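Local structure of metallocarboxypeptidase (Trypanosoma cruzi, 3DWC) at residues V12-K15 / L16-G20; D40-G43 / A44-E48; A47-Q50 / L51-D55. The protein probably releases single amino acids from the C-terminal end of peptides, with broad specificity but not proline, as a metal-dependent carboxypeptidase of the M32 family. All coordinates share one frame; numbering follows the deposited sequence.

Interaction 1 (V12-K15 / L16-G20); sequences VFTK and LYRYG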
loop_
_atom_site.group_PDB
_atom_site.type_symbol
_atom_site.label_atom_id
_atom_site.label_comp_id
_atom_site.label_asym_id
_atom_site.label_seq_id
_atom_site.Cartn_x
_atom_site.Cartn_y
_atom_site.Cartn_z
ATOM N N VAL B 12 3.804 15.830 19.183
ATOM C CA VAL B 12 2.464 15.636 18.666
ATOM C C VAL B 12 2.497 15.640 17.156
ATOM O O VAL B 12 1.887 14.795 16.535
ATOM C CB VAL B 12 1.500 16.723 19.142
ATOM C CG1 VAL B 12 0.158 16.607 18.443
ATOM C CG2 VAL B 12 1.331 16.638 20.663
ATOM N N PHE B 13 3.254 16.552 16.550
ATOM C CA PHE B 13 3.233 16.660 15.086
ATOM C C PHE B 13 3.956 15.493 14.379
ATOM O O PHE B 13 3.579 15.105 13.285
ATOM C CB PHE B 13 3.711 18.049 14.642
ATOM C CG PHE B 13 2.608 19.049 14.614
ATOM C CD1 PHE B 13 2.233 19.724 15.760
ATOM C CD2 PHE B 13 1.871 19.253 13.452
ATOM C CE1 PHE B 13 1.194 20.638 15.749
ATOM C CE2 PHE B 13 0.807 20.150 13.445
ATOM C CZ PHE B 13 0.470 20.845 14.620
ATOM N N THR B 14 4.968 14.929 15.032
ATOM C CA THR B 14 5.599 13.704 14.592
ATOM C C THR B 14 4.603 12.548 14.643
ATOM O O THR B 14 4.574 11.752 13.723
ATOM C CB THR B 14 6.865 13.409 15.415
ATOM O OG1 THR B 14 7.838 14.453 15.138
ATOM C CG2 THR B 14 7.474 12.007 15.075
ATOM N N LYS B 15 3.776 12.478 15.683
ATOM C CA LYS B 15 2.717 11.473 15.763
ATOM C C LYS B 15 1.799 11.569 14.557
ATOM O O LYS B 15 1.581 10.567 13.864
ATOM C CB LYS B 15 1.944 11.641 17.080
ATOM C CG LYS B 15 1.195 10.458 17.527
ATOM C CD LYS B 15 1.024 10.404 19.041
ATOM C CE LYS B 15 0.360 11.673 19.602
ATOM N NZ LYS B 15 -0.437 11.445 20.886
ATOM N N LEU B 16 1.286 12.773 14.301
ATOM C CA LEU B 16 0.416 13.047 13.148
ATOM C C LEU B 16 1.045 12.687 11.810
ATOM O O LEU B 16 0.383 12.112 10.957
ATOM C CB LEU B 16 -0.002 14.531 13.128
ATOM C CG LEU B 16 -0.973 14.984 14.226
ATOM C CD1 LEU B 16 -1.103 16.515 14.220
ATOM C CD2 LEU B 16 -2.409 14.234 14.151
ATOM N N TYR B 17 2.327 13.009 11.641
ATOM C CA TYR B 17 3.119 12.652 10.448
ATOM C C TYR B 17 3.109 11.133 10.255
ATOM O O TYR B 17 2.879 10.642 9.144
ATOM C CB TYR B 17 4.543 13.198 10.586
ATOM C CG TYR B 17 5.439 13.023 9.391
ATOM C CD1 TYR B 17 5.387 13.895 8.331
ATOM C CD2 TYR B 17 6.349 11.968 9.327
ATOM C CE1 TYR B 17 6.246 13.741 7.218
ATOM C CE2 TYR B 17 7.168 11.783 8.219
ATOM C CZ TYR B 17 7.132 12.684 7.178
ATOM O OH TYR B 17 7.961 12.515 6.065
ATOM N N ARG B 18 3.245 10.384 11.336
ATOM C CA ARG B 18 3.240 8.935 11.228
ATOM C C ARG B 18 1.920 8.396 10.808
ATOM O O ARG B 18 1.848 7.457 10.005
ATOM C CB ARG B 18 3.604 8.261 12.554
ATOM C CG ARG B 18 4.992 8.523 13.093
ATOM C CD ARG B 18 6.053 8.602 12.021
ATOM N NE ARG B 18 7.359 8.938 12.627
ATOM C CZ ARG B 18 8.461 9.128 11.917
ATOM N NH1 ARG B 18 8.418 9.035 10.604
ATOM N NH2 ARG B 18 9.612 9.437 12.521
ATOM N N TYR B 19 0.854 8.966 11.354
ATOM C CA TYR B 19 -0.477 8.534 10.966
ATOM C C TYR B 19 -0.748 8.930 9.512
ATOM O O TYR B 19 -1.393 8.190 8.768
ATOM C CB TYR B 19 -1.522 9.156 11.867
ATOM C CG TYR B 19 -1.454 8.821 13.353
ATOM C CD1 TYR B 19 -1.168 7.544 13.804
ATOM C CD2 TYR B 19 -1.798 9.781 14.313
ATOM C CE1 TYR B 19 -1.176 7.221 15.211
ATOM C CE2 TYR B 19 -1.822 9.470 15.694
ATOM C CZ TYR B 19 -1.482 8.189 16.128
ATOM O OH TYR B 19 -1.474 7.879 17.497
ATOM N N GLY B 20 -0.229 10.085 9.095
ATOM C CA GLY B 20 -0.394 10.578 7.718
ATOM C C GLY B 20 0.299 9.696 6.709
ATOM O O GLY B 20 -0.221 9.457 5.615
#
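Lys15 and Tyr19, one turn apart on helix 3-32, run side by side in the same direction and form the tight part of this contact. The methylenes of the lysine lie against the hydroxyl end of the ring: Lys15 CG is 3.7 Å from Tyr19 CE2, and Lys15 CD is 3.9 Å from Tyr19 OH. With CG anti to the backbone N (chi1 -159°), the lysine chain sets off along the helix toward that ring, then bends at chi3. The backbone supports the other end of the ring, because Lys15 O sits 3.4 Å above one face of Tyr19, displaced toward the rim. The same oxygen accepts the Tyr19 amide at 3.1 Å, and Glu48 of the second subunit packs on both side chains.

The remaining side chains meet more loosely. Leu16 CD1 lies over one face of the Phe13 ring, 4.1 Å from Phe13 CD2, while Val12 CG1 stands 4.4 Å from the same methyl. This apolar group is covered by neighbouring helices: Phe13 rests on Met87 and Ala90 of helix 78-95, and Leu16 on Met53 of helix 39-57. On the partly exposed side, Thr14 and Arg18 point the same way, with Thr14 CG2 3.9 Å from Arg18 NE. Arg18 CG, anti to its own carbonyl carbon (chi1 -63°), comes 3.3 Å from Thr14 O, and a bend at chi2 (-37°) sets the course of CD and NE past the threonine methyl. Arg18 NH1 binds a glycerol, probably from the crystallisation liquor.

The hydroxyls of Thr14 and Tyr17 bond to Thr285 and to Glu245; Thr14 OG1 also bonds Glu10 O one turn back. Aliphatic stems and ring surfaces therefore do the packing within this part of the helix, the amides supply its regular bonds, and these hydroxyls also fasten it to other parts of the chain.

Interaction 2 (D40-G43 / A44-E48); sequences DARG and AAMAE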
loop_
_atom_site.group_PDB
_atom_site.type_symbol
_atom_site.label_atom_id
_atom_site.label_comp_id
_atom_site.label_asym_id
_atom_site.label_seq_id
_atom_site.Cartn_x
_atom_site.Cartn_y
_atom_site.Cartn_z
ATOM N N ASP B 40 -14.718 -0.765 0.117
ATOM C CA ASP B 40 -15.383 -0.399 1.374
ATOM C C ASP B 40 -14.475 -0.516 2.609
ATOM O O ASP B 40 -14.451 0.394 3.468
ATOM C CB ASP B 40 -16.617 -1.251 1.583
ATOM C CG ASP B 40 -17.743 -0.911 0.612
ATOM O OD1 ASP B 40 -17.613 0.052 -0.142
ATOM O OD2 ASP B 40 -18.768 -1.618 0.622
ATOM N N ALA B 41 -13.741 -1.636 2.692
ATOM C CA ALA B 41 -12.772 -1.839 3.785
ATOM C C ALA B 41 -11.754 -0.763 3.834
ATOM O O ALA B 41 -11.401 -0.298 4.915
ATOM C CB ALA B 41 -12.083 -3.201 3.666
ATOM N N ARG B 42 -11.218 -0.384 2.669
ATOM C CA ARG B 42 -10.220 0.661 2.602
ATOM C C ARG B 42 -10.782 2.035 3.000
ATOM O O ARG B 42 -10.100 2.792 3.680
ATOM C CB ARG B 42 -9.564 0.723 1.200
ATOM C CG ARG B 42 -8.694 1.854 0.912
ATOM C CD ARG B 42 -7.366 1.849 1.680
ATOM N NE ARG B 42 -6.740 0.526 1.588
ATOM C CZ ARG B 42 -6.067 0.119 0.515
ATOM N NH1 ARG B 42 -5.859 0.961 -0.485
ATOM N NH2 ARG B 42 -5.580 -1.121 0.454
ATOM N N GLY B 43 -12.011 2.339 2.597
ATOM C CA GLY B 43 -12.592 3.672 2.866
ATOM C C GLY B 43 -12.940 3.771 4.332
ATOM O O GLY B 43 -12.614 4.770 4.957
ATOM N N ALA B 44 -13.478 2.691 4.885
ATOM C CA ALA B 44 -13.756 2.578 6.341
ATOM C C ALA B 44 -12.474 2.775 7.190
ATOM O O ALA B 44 -12.453 3.492 8.221
ATOM C CB ALA B 44 -14.436 1.270 6.621
ATOM N N ALA B 45 -11.366 2.235 6.706
ATOM C CA ALA B 45 -10.103 2.299 7.436
ATOM C C ALA B 45 -9.501 3.693 7.370
ATOM O O ALA B 45 -9.039 4.226 8.374
ATOM C CB ALA B 45 -9.144 1.256 6.895
ATOM N N MET B 46 -9.479 4.276 6.178
ATOM C CA MET B 46 -9.064 5.650 5.999
ATOM C C MET B 46 -9.881 6.637 6.845
ATOM O O MET B 46 -9.319 7.503 7.474
ATOM C CB MET B 46 -9.161 5.977 4.507
ATOM C CG MET B 46 -8.029 5.278 3.747
ATOM S SD MET B 46 -8.021 5.580 1.991
ATOM C CE MET B 46 -7.493 7.288 1.890
ATOM N N ALA B 47 -11.195 6.440 6.939
ATOM C CA ALA B 47 -12.074 7.300 7.717
ATOM C C ALA B 47 -11.767 7.243 9.185
ATOM O O ALA B 47 -11.836 8.267 9.869
ATOM C CB ALA B 47 -13.582 6.905 7.527
ATOM N N GLU B 48 -11.551 6.035 9.696
ATOM C CA GLU B 48 -11.252 5.859 11.099
ATOM C C GLU B 48 -9.922 6.526 11.447
ATOM O O GLU B 48 -9.798 7.215 12.448
ATOM C CB GLU B 48 -11.219 4.371 11.485
ATOM C CG GLU B 48 -11.109 4.156 12.988
ATOM C CD GLU B 48 -12.298 4.714 13.770
ATOM O OE1 GLU B 48 -12.091 5.390 14.784
ATOM O OE2 GLU B 48 -13.427 4.532 13.357
#
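The guanidinium of Arg42 turns neither face to Met46; the two side chains meet lower down, where the arginine is still aliphatic. Its nitrogens are engaged elsewhere: NE hydrogen-bonds NE2 of His21 of the second subunit, and NH1 forms a salt bridge with Asp29 OD2 of helix 3-32. A flat cation thus bridges the two helices and the subunit boundary at once, and the neighbouring aspartate would be expected to stabilise its charge.

Nearer the backbone, Met46 SD lies 3.8 Å from Arg42 CD and 3.9 Å from Arg42 CG, so sulfur packs on methylenes. The arginine chain leaves with CG anti to the backbone N (chi1 171°) and then folds at both chi2 (70°) and chi3 (48°); these bends carry its planar end clear of the methionine. Met46 takes the other course, CG beside its own backbone N, which lays Met46 CG 3.2 Å from Arg42 O. That oxygen also accepts the Met46 amide at 3.0 Å in a nearly straight bond, and more weakly the amide of Ala45.

The other positions are small. The Ala44 amide bonds to Asp40 O at 2.9 Å, and Ala44 CB comes within 3.3 Å of the same oxygen. One residue on, Ala45 CB rests 3.4 Å from Ala41 O. With Ala41, Gly43 and Ala47 they make a stretch of helix with low relief, where main-chain bonds do most of the holding.

Ala44 and Ala45 let the second subunit in close, packing against its Arg18 and His21. Met46 touches Met22 of that subunit and, within its own chain, Ala26 and Asp27, so this part of helix 39-57 is set between helix 3-32 of its own chain and residues 18-22 of its partner.

Interaction 3 (A47-Q50 / L51-D55); sequences AELQ and LHMHD
Glu48 and Leu51 lie side by side and point the same way, three residues apart on helix 39-57, which packs against helix 3-32 in an antiparallel helical hairpin. Both leave the backbone with CG anti to N. The glutamate then bends at chi2 (62°), which lays its carboxylate beside the leucine, and Glu48 OE1 ends 3.8 Å from Leu51 CD1. This is a van der Waals approach of an oxygen to a methyl group. At the root of the leucine, CB sits 3.3 Å from Glu48 O.

Around the helix from this pair, Leu49 and Met53 build the apolar side. Leu49 CD2 reaches 4.2 Å from Met53 CG, while the methionine sulfur and terminal methyl lead away toward the neighbouring helix. Leu49 packs on Tyr19 and Met22, and Met53 on Leu23, all of helix 3-32.

The two histidines branch off with similar first torsions but on different sides of the helix. His52 meets the Tyr19 ring of its own chain with the planes at about 70°, and it stacks on His52 of the second subunit, so one imidazole belongs to the hairpin and to the dimer interface together. His54 takes hydrogen bonds at both ring nitrogens, ND1 with Glu94 and NE2 with Glu99. Two acidic partners of this kind fix the rotation of the ring and would be expected to favour its protonated form.

Exposed Ala47 and Gln50 contribute mainly through their carbonyls: Leu51 N bonds to Ala47 O at 3.0 Å, and His54 N to Gln50 O at 2.9 Å. Leu49 O is approached twice by one residue, since it accepts the amide of Met53 at 3.0 Å with an N-H...O angle of 173° and has Met53 CG 3.3 Å away.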
loop_
_atom_site.group_PDB
_atom_site.type_symbol
_atom_site.label_atom_id
_atom_site.label_comp_id
_atom_site.label_asym_id
_atom_site.label_seq_id
_atom_site.Cartn_x
_atom_site.Cartn_y
_atom_site.Cartn_z
ATOM N N ALA B 47 -11.195 6.440 6.939
ATOM C CA ALA B 47 -12.074 7.300 7.717
ATOM C C ALA B 47 -11.767 7.243 9.185
ATOM O O ALA B 47 -11.836 8.267 9.869
ATOM C CB ALA B 47 -13.582 6.905 7.527
ATOM N N GLU B 48 -11.551 6.035 9.696
ATOM C CA GLU B 48 -11.252 5.859 11.099
ATOM C C GLU B 48 -9.922 6.526 11.447
ATOM O O GLU B 48 -9.798 7.215 12.448
ATOM C CB GLU B 48 -11.219 4.371 11.485
ATOM C CG GLU B 48 -11.109 4.156 12.988
ATOM C CD GLU B 48 -12.298 4.714 13.770
ATOM O OE1 GLU B 48 -12.091 5.390 14.784
ATOM O OE2 GLU B 48 -13.427 4.532 13.357
ATOM N N LEU B 49 -8.936 6.354 10.607
ATOM C CA LEU B 49 -7.613 6.987 10.862
ATOM C C LEU B 49 -7.665 8.532 10.730
ATOM O O LEU B 49 -7.074 9.247 11.538
ATOM C CB LEU B 49 -6.539 6.428 9.930
ATOM C CG LEU B 49 -5.117 6.144 10.495
ATOM C CD1 LEU B 49 -4.106 6.080 9.384
ATOM C CD2 LEU B 49 -4.663 7.128 11.554
ATOM N N GLN B 50 -8.375 9.034 9.722
ATOM C CA GLN B 50 -8.646 10.470 9.579
ATOM C C GLN B 50 -9.275 10.990 10.859
ATOM O O GLN B 50 -8.875 12.032 11.338
ATOM C CB GLN B 50 -9.567 10.791 8.374
ATOM C CG GLN B 50 -8.946 10.532 6.978
ATOM C CD GLN B 50 -9.954 10.462 5.760
ATOM O OE1 GLN B 50 -11.166 10.574 5.904
ATOM N NE2 GLN B 50 -9.405 10.253 4.565
ATOM N N LEU B 51 -10.250 10.261 11.411
ATOM C CA LEU B 51 -10.902 10.641 12.679
ATOM C C LEU B 51 -9.881 10.846 13.813
ATOM O O LEU B 51 -9.884 11.874 14.512
ATOM C CB LEU B 51 -11.933 9.597 13.074
ATOM C CG LEU B 51 -13.065 9.933 14.034
ATOM C CD1 LEU B 51 -13.854 8.690 14.354
ATOM C CD2 LEU B 51 -12.546 10.507 15.304
ATOM N N HIS B 52 -8.979 9.885 13.968
ATOM C CA HIS B 52 -8.001 9.920 15.048
ATOM C C HIS B 52 -7.089 11.133 14.862
ATOM O O HIS B 52 -6.854 11.900 15.790
ATOM C CB HIS B 52 -7.215 8.608 15.109
ATOM C CG HIS B 52 -6.243 8.535 16.249
ATOM N ND1 HIS B 52 -6.623 8.685 17.559
ATOM C CD2 HIS B 52 -4.897 8.374 16.261
ATOM C CE1 HIS B 52 -5.555 8.612 18.335
ATOM N NE2 HIS B 52 -4.494 8.422 17.570
ATOM N N MET B 53 -6.614 11.343 13.640
ATOM C CA MET B 53 -5.793 12.519 13.359
ATOM C C MET B 53 -6.553 13.784 13.719
ATOM O O MET B 53 -6.000 14.684 14.339
ATOM C CB MET B 53 -5.379 12.550 11.911
ATOM C CG MET B 53 -4.545 11.371 11.535
ATOM S SD MET B 53 -4.027 11.409 9.834
ATOM C CE MET B 53 -2.949 12.846 9.820
ATOM N N HIS B 54 -7.837 13.836 13.382
ATOM C CA HIS B 54 -8.665 14.983 13.734
ATOM C C HIS B 54 -8.809 15.229 15.246
ATOM O O HIS B 54 -8.710 16.384 15.694
ATOM C CB HIS B 54 -10.050 14.832 13.134
ATOM C CG HIS B 54 -10.981 15.940 13.507
ATOM N ND1 HIS B 54 -10.905 17.195 12.942
ATOM C CD2 HIS B 54 -12.012 15.982 14.383
ATOM C CE1 HIS B 54 -11.866 17.954 13.439
ATOM N NE2 HIS B 54 -12.546 17.243 14.321
ATOM N N ASP B 55 -9.077 14.168 16.014
ATOM C CA ASP B 55 -9.175 14.244 17.468
ATOM C C ASP B 55 -7.847 14.632 18.114
ATOM O O ASP B 55 -7.826 15.360 19.099
ATOM C CB ASP B 55 -9.612 12.901 18.053
ATOM C CG ASP B 55 -11.031 12.538 17.703
ATOM O OD1 ASP B 55 -11.779 13.395 17.196
ATOM O OD2 ASP B 55 -11.402 11.378 17.917
#

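From the N terminus, interaction 1 comes first, on helix 3-32; interactions 2 and 3 follow on helix 39-57. Each is a short run of continuous helix, its partners three or four residues apart, so none closes a loop, and none encloses another. Interactions 2 and 3 overlap at Ala47 and Glu48 and follow one another along the helix. Because the chain reverses between the helices, interaction 3, later in sequence, lies beside interaction 1: Tyr19 OH probably hydrogen-bonds His52 NE2 at 3.1 Å. Interaction 2 remains about 8 Å from interaction 1 at the nearest atoms. All three touch the second subunit, tying the N-terminal hairpin into the dimer, away from the cobalt site.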